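Local coordinates for MdbA (Actinomyces oris, PDB 4Z7X), which is a thiol-disulfide oxidoreductase, thought to form disulfide bonds in exported proteins such as those of the sortase-assembled pili, at residues A[57-62]-A[90-95]. Numbering follows the deposited sequence.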
# COMPACT_ATOMS: atom_id res chain seq x y z
N PRO A 57 -5.04 -8.84 -14.31
CA PRO A 57 -4.37 -7.62 -14.69
C PRO A 57 -3.98 -6.78 -13.49
O PRO A 57 -4.58 -6.89 -12.42
CB PRO A 57 -5.45 -6.86 -15.47
CG PRO A 57 -6.49 -7.81 -15.77
CD PRO A 57 -6.49 -8.73 -14.61
N VAL A 58 -3.01 -5.92 -13.69
CA VAL A 58 -2.45 -5.10 -12.64
C VAL A 58 -3.31 -3.91 -12.29
O VAL A 58 -3.59 -3.06 -13.14
CB VAL A 58 -1.01 -4.66 -12.99
CG1 VAL A 58 -0.45 -3.82 -11.86
CG2 VAL A 58 -0.13 -5.89 -13.20
N LEU A 59 -3.63 -3.79 -10.99
CA LEU A 59 -4.24 -2.58 -10.42
C LEU A 59 -3.18 -1.90 -9.54
O LEU A 59 -2.77 -2.46 -8.50
CB LEU A 59 -5.45 -2.91 -9.56
CG LEU A 59 -6.21 -1.75 -8.95
CD1 LEU A 59 -6.96 -0.95 -10.01
CD2 LEU A 59 -7.15 -2.29 -7.88
N ASP A 60 -2.70 -0.74 -9.99
CA ASP A 60 -1.65 0.00 -9.30
C ASP A 60 -2.34 1.09 -8.48
O ASP A 60 -3.13 1.87 -9.04
CB ASP A 60 -0.77 0.74 -10.33
CG ASP A 60 0.18 -0.16 -11.07
OD1 ASP A 60 0.98 -0.80 -10.40
OD2 ASP A 60 0.14 -0.21 -12.34
N ILE A 61 -2.00 1.19 -7.21
CA ILE A 61 -2.47 2.25 -6.35
C ILE A 61 -1.26 3.01 -5.75
O ILE A 61 -0.49 2.44 -5.01
CB ILE A 61 -3.37 1.74 -5.20
CG1 ILE A 61 -4.57 0.92 -5.79
CG2 ILE A 61 -3.89 2.92 -4.40
CD1 ILE A 61 -5.45 0.27 -4.77
N TYR A 62 -1.18 4.28 -6.12
CA TYR A 62 -0.19 5.22 -5.57
C TYR A 62 -0.87 5.96 -4.42
O TYR A 62 -1.95 6.56 -4.60
CB TYR A 62 0.32 6.22 -6.63
CG TYR A 62 1.20 5.61 -7.66
CD1 TYR A 62 0.69 4.91 -8.76
CD2 TYR A 62 2.57 5.76 -7.57
CE1 TYR A 62 1.55 4.35 -9.70
CE2 TYR A 62 3.43 5.23 -8.52
CZ TYR A 62 2.92 4.52 -9.58
OH TYR A 62 3.76 3.95 -10.52
N ILE A 90 -7.37 -9.67 -9.96
CA ILE A 90 -6.35 -8.62 -10.12
C ILE A 90 -5.01 -9.06 -9.54
O ILE A 90 -4.96 -9.93 -8.66
CB ILE A 90 -6.73 -7.30 -9.44
CG1 ILE A 90 -6.87 -7.45 -7.92
CG2 ILE A 90 -8.00 -6.70 -10.04
CD1 ILE A 90 -7.14 -6.11 -7.22
N THR A 91 -3.97 -8.40 -10.00
CA THR A 91 -2.69 -8.34 -9.31
C THR A 91 -2.65 -6.92 -8.70
O THR A 91 -2.77 -5.95 -9.41
CB THR A 91 -1.55 -8.47 -10.31
OG1 THR A 91 -1.60 -9.78 -10.89
CG2 THR A 91 -0.22 -8.24 -9.66
N LEU A 92 -2.56 -6.83 -7.39
CA LEU A 92 -2.55 -5.55 -6.68
C LEU A 92 -1.11 -5.09 -6.49
O LEU A 92 -0.28 -5.82 -5.95
CB LEU A 92 -3.26 -5.66 -5.33
CG LEU A 92 -3.27 -4.38 -4.48
CD1 LEU A 92 -4.15 -3.32 -5.13
CD2 LEU A 92 -3.75 -4.63 -3.07
N ALA A 93 -0.83 -3.85 -6.91
CA ALA A 93 0.47 -3.27 -6.66
C ALA A 93 0.31 -1.96 -5.89
O ALA A 93 -0.39 -1.05 -6.35
CB ALA A 93 1.19 -3.01 -7.98
N LEU A 94 0.92 -1.91 -4.71
CA LEU A 94 0.82 -0.76 -3.81
C LEU A 94 2.09 0.04 -3.90
O LEU A 94 3.16 -0.51 -3.73
CB LEU A 94 0.56 -1.20 -2.37
CG LEU A 94 -0.77 -1.91 -2.13
CD1 LEU A 94 -0.92 -2.35 -0.69
CD2 LEU A 94 -1.94 -1.07 -2.53
N HIS A 95 1.94 1.34 -4.19
CA HIS A 95 3.08 2.24 -4.43
C HIS A 95 3.07 3.37 -3.39
O HIS A 95 2.27 4.29 -3.52
CB HIS A 95 3.02 2.88 -5.81
CG HIS A 95 3.03 1.94 -6.96
ND1 HIS A 95 4.10 1.83 -7.83
CD2 HIS A 95 2.07 1.10 -7.44
CE1 HIS A 95 3.80 0.96 -8.79
NE2 HIS A 95 2.57 0.51 -8.58
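In both Tyr-62 and His-95, CG stands beside the backbone N and anti to the carbonyl carbon (chi1 -71° and -60°), which starts the two rings off alike from neighbouring strands on one face of the sheet. The rings meet as an offset stack, centroids 4.0 Å apart and planes 19° from parallel. His-95 CG sits over the centre of the phenol ring, and His-95 CB adds a CH-pi contact, 3.4 Å from Tyr-62 CD2. At the imidazole edge, NE2 donates to Asp-60 OD1 at 2.7 Å; that oxygen lies near the ring plane, although the carboxylate is turned steeply against it, and the donor reaches OD1 from above the carboxylate plane. Stack and hydrogen bond fix the rotation of the imidazole, and the bond gives the buried carboxylate oxygen a polar partner. A leucine in place of Tyr-62 would probably leave one imidazole face without its aromatic partner and the histidine freer to turn. Ala-93, paired with Asp-60 across the strands, is small enough to leave room for the carboxylate, its CB 3.3 Å from Asp-60 OD1.

The two strands run parallel as neighbouring inner strands of the thioredoxin-fold sheet, between 41-43 and 198-201, joined by helix 68-86 in a beta-alpha-beta unit; a CxxC sequence lies at the start of that helix, consistent with the redox site of this family. Five backbone hydrogen bonds zip them together, from Thr-91 N to Pro-57 O through to His-95 N to Ile-61 O.

The other face is aliphatic, as suits strands packed against that helix. Ile-61 CD1 reaches Leu-92 CD1 at 3.8 Å, and Leu-59 CD2 meets Ile-90 CD1 at 3.9 Å. Phe-73 and Ile-81 lie against Ile-61, while Leu-84 packs on Ile-90.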